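Local coordinates for methyltransferase (Pectobacterium atrosepticum SCRI1043, PDB 2P7I), which probably transfers a methyl group from S-adenosylmethionine to an acceptor that remains to be identified, at residues P31-A36 with C237-L242. Numbering follows the deposited sequence. Where two conformers were deposited one is given.
Sequences PFMVRA and CASIFL
Met33 and Ala36, one turn apart on the helix that carries 31-36, lie across from Ser239 and Phe241 of 237-242, with CA atoms 8.9 Å apart for Met33 and Ser239 and 8.6 Å apart for Ala36 and Phe241. At that separation the backbones do not touch, and the gap is bridged differently at each pair: by a long side chain from the helix at one, by a ring from the strand at the other. Met33, present as selenomethionine, reaches with length: its CG lies anti to the carbonyl carbon (chi1 -82°) and the chain runs extended beyond it, carrying the methyl CE to 3.9 Å from Ser239 OG. This is a van der Waals approach. The hydroxyl has its polar partner in His111, hydrogen-bonded through NE2, and Met33 also packs on that histidine and on Val140 of strand 135-142, so the methyl group adds an apolar flank to a polar pair.

At the second pair the strand does the reaching. With CG anti to the backbone N (chi1 167°), the Phe241 ring extends toward the helix, and its CE2 comes 3.7 Å from Ala36 O and 4.3 Å from Ala36 CB. The carbonyl meets the ring obliquely, while its oxygen accepts a hydrogen bond from Tyr195 OH of a second subunit, which packs on Phe241 as well; the intrachain contact thus borders the subunit interface. Phe37 and Phe138 also touch the ring within the chain.

Only 121 Å² is buried between the two segments, yet all four touching residues are buried. The pairing illustrates how the Rossmann-like methyltransferase fold joins distant parts of its chain: an N-terminal helix, preceding the first strand, lies against a face of the central sheet on the late strand 237-245, which runs antiparallel between 135-142 and 192-201 in the family's 3-2-1-4-5-7-6 order.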
ATOM      1  N   PRO B  31      -1.750  -4.679 -24.819  1.00 28.23           N
ATOM      2  CA  PRO B  31      -0.401  -4.132 -25.014  1.00 27.67           C
ATOM      3  C   PRO B  31       0.484  -3.993 -23.756  1.00 27.98           C
ATOM      4  O   PRO B  31       1.676  -4.259 -23.827  1.00 29.06           O
ATOM      5  CB  PRO B  31      -0.658  -2.769 -25.706  1.00 29.16           C
ATOM      6  CG  PRO B  31      -2.096  -2.494 -25.555  1.00 31.42           C
ATOM      7  CD  PRO B  31      -2.802  -3.804 -25.359  1.00 29.92           C
ATOM      8  N   PHE B  32      -0.088  -3.602 -22.631  1.00 26.66           N
ATOM      9  CA  PHE B  32       0.663  -3.510 -21.384  1.00 26.33           C
ATOM     10  C   PHE B  32       1.067  -4.884 -20.890  1.00 27.18           C
ATOM     11  O   PHE B  32       2.124  -5.025 -20.300  1.00 27.68           O
ATOM     12  CB  PHE B  32      -0.122  -2.741 -20.315  1.00 26.06           C
ATOM     13  CG  PHE B  32      -0.135  -1.257 -20.533  1.00 25.52           C
ATOM     14  CD1 PHE B  32       1.044  -0.566 -20.785  1.00 29.24           C
ATOM     15  CD2 PHE B  32      -1.310  -0.546 -20.476  1.00 36.54           C
ATOM     16  CE1 PHE B  32       1.057   0.799 -20.982  1.00 30.02           C
ATOM     17  CE2 PHE B  32      -1.296   0.848 -20.689  1.00 36.29           C
ATOM     18  CZ  PHE B  32      -0.105   1.504 -20.941  1.00 32.99           C
HETATM   19  N   MSE B  33       0.249  -5.893 -21.148  1.00 27.90           N
HETATM   20  CA  MSE B  33       0.627  -7.254 -20.776  1.00 27.45           C
HETATM   21  C   MSE B  33       1.888  -7.681 -21.552  1.00 25.94           C
HETATM   22  O   MSE B  33       2.825  -8.242 -20.976  1.00 27.48           O
HETATM   23  CB  MSE B  33      -0.530  -8.213 -21.073  1.00 28.72           C
HETATM   24  CG  MSE B  33      -1.591  -8.250 -19.993  1.00 32.18           C
HETATM   25 SE   MSE B  33      -3.080  -9.322 -20.612  0.75 37.46          SE
HETATM   26  CE  MSE B  33      -4.176  -8.974 -19.157  1.00 37.21           C
ATOM     27  N   VAL B  34       1.919  -7.431 -22.861  1.00 27.25           N
ATOM     28  CA  VAL B  34       3.093  -7.721 -23.676  1.00 28.77           C
ATOM     29  C   VAL B  34       4.302  -6.918 -23.173  1.00 28.78           C
ATOM     30  O   VAL B  34       5.380  -7.470 -23.041  1.00 31.11           O
ATOM     31  CB  VAL B  34       2.815  -7.504 -25.189  1.00 31.55           C
ATOM     32  CG1 VAL B  34       4.091  -7.680 -26.010  1.00 30.62           C
ATOM     33  CG2 VAL B  34       1.763  -8.492 -25.652  1.00 30.81           C
ATOM     34  N   ARG B  35       4.127  -5.634 -22.870  1.00 27.85           N
ATOM     35  CA  ARG B  35       5.197  -4.841 -22.223  0.50 28.97           C
ATOM     36  C   ARG B  35       5.714  -5.536 -20.944  1.00 29.81           C
ATOM     37  O   ARG B  35       6.906  -5.663 -20.745  1.00 31.71           O
ATOM     38  CB  ARG B  35       4.741  -3.393 -21.907  0.50 30.40           C
ATOM     39  CG  ARG B  35       5.316  -2.289 -22.828  0.50 34.15           C
ATOM     40  CD  ARG B  35       4.862  -0.833 -22.403  0.50 43.72           C
ATOM     41  NE  ARG B  35       5.762  -0.084 -21.484  0.50 47.02           N
ATOM     42  CZ  ARG B  35       5.531   1.171 -21.049  0.50 44.86           C
ATOM     43  NH1 ARG B  35       4.425   1.811 -21.407  0.50 47.95           N
ATOM     44  NH2 ARG B  35       6.380   1.799 -20.227  0.50 32.76           N
ATOM     45  N   ALA B  36       4.799  -5.939 -20.073  1.00 28.35           N
ATOM     46  CA  ALA B  36       5.128  -6.563 -18.793  1.00 29.34           C
ATOM     47  C   ALA B  36       5.934  -7.851 -18.978  1.00 27.98           C
ATOM     48  O   ALA B  36       6.823  -8.165 -18.195  1.00 28.26           O
ATOM     49  CB  ALA B  36       3.837  -6.844 -18.027  1.00 25.19           C
ATOM     50  N   CYS B 237      -3.463  -3.404  -8.931  1.00 27.84           N
ATOM     51  CA  CYS B 237      -3.509  -3.337 -10.385  1.00 26.78           C
ATOM     52  C   CYS B 237      -4.720  -4.063 -10.938  1.00 26.55           C
ATOM     53  O   CYS B 237      -5.343  -4.862 -10.232  1.00 26.96           O
ATOM     54  CB  CYS B 237      -2.214  -3.943 -10.984  1.00 26.03           C
ATOM     55  SG  CYS B 237      -0.775  -2.916 -10.688  1.00 28.85           S
ATOM     56  N   ALA B 238      -5.016  -3.800 -12.213  1.00 27.55           N
ATOM     57  CA  ALA B 238      -6.115  -4.446 -12.965  1.00 26.32           C
ATOM     58  C   ALA B 238      -5.923  -5.962 -12.973  1.00 28.72           C
ATOM     59  O   ALA B 238      -6.859  -6.729 -12.695  1.00 27.20           O
ATOM     60  CB  ALA B 238      -6.144  -3.922 -14.359  1.00 22.97           C
ATOM     61  N   SER B 239      -4.693  -6.391 -13.253  1.00 25.42           N
ATOM     62  CA  SER B 239      -4.369  -7.817 -13.390  1.00 27.00           C
ATOM     63  C   SER B 239      -3.105  -8.057 -12.628  1.00 25.65           C
ATOM     64  O   SER B 239      -2.260  -7.207 -12.518  1.00 25.38           O
ATOM     65  CB  SER B 239      -4.176  -8.226 -14.853  1.00 27.29           C
ATOM     66  OG  SER B 239      -5.427  -8.237 -15.520  1.00 31.24           O
ATOM     67  N   ILE B 240      -2.966  -9.254 -12.075  1.00 24.81           N
ATOM     68  CA  ILE B 240      -1.758  -9.592 -11.370  1.00 25.27           C
ATOM     69  C   ILE B 240      -1.043 -10.669 -12.188  1.00 25.32           C
ATOM     70  O   ILE B 240      -1.681 -11.422 -12.974  1.00 24.07           O
ATOM     71  CB  ILE B 240      -2.085 -10.117  -9.940  1.00 25.79           C
ATOM     72  CG1 ILE B 240      -3.330 -11.032  -9.970  1.00 27.09           C
ATOM     73  CG2 ILE B 240      -2.333  -8.943  -8.978  1.00 27.47           C
ATOM     74  CD1 ILE B 240      -3.642 -11.690  -8.616  1.00 32.18           C
ATOM     75  N   PHE B 241       0.259 -10.744 -11.975  1.00 27.96           N
ATOM     76  CA  PHE B 241       1.177 -11.404 -12.882  1.00 26.87           C
ATOM     77  C   PHE B 241       2.193 -12.123 -12.033  1.00 25.27           C
ATOM     78  O   PHE B 241       2.947 -11.507 -11.256  1.00 24.29           O
ATOM     79  CB  PHE B 241       1.814 -10.334 -13.815  1.00 28.58           C
ATOM     80  CG  PHE B 241       3.011 -10.790 -14.625  1.00 27.93           C
ATOM     81  CD1 PHE B 241       3.143 -12.098 -15.094  1.00 26.36           C
ATOM     82  CD2 PHE B 241       3.995  -9.877 -14.962  1.00 30.59           C
ATOM     83  CE1 PHE B 241       4.281 -12.480 -15.817  1.00 26.10           C
ATOM     84  CE2 PHE B 241       5.105 -10.253 -15.724  1.00 28.41           C
ATOM     85  CZ  PHE B 241       5.274 -11.560 -16.113  1.00 29.29           C
ATOM     86  N   LEU B 242       2.167 -13.443 -12.129  1.00 26.87           N
ATOM     87  CA  LEU B 242       3.219 -14.282 -11.629  1.00 24.10           C
ATOM     88  C   LEU B 242       4.101 -14.863 -12.756  1.00 25.93           C
ATOM     89  O   LEU B 242       3.614 -15.479 -13.679  1.00 22.83           O
ATOM     90  CB  LEU B 242       2.656 -15.443 -10.790  1.00 25.86           C
ATOM     91  CG  LEU B 242       1.817 -15.145  -9.533  1.00 27.12           C
ATOM     92  CD1 LEU B 242       1.590 -16.549  -8.821  1.00 24.43           C
ATOM     93  CD2 LEU B 242       2.510 -14.203  -8.616  1.00 30.28           C
TER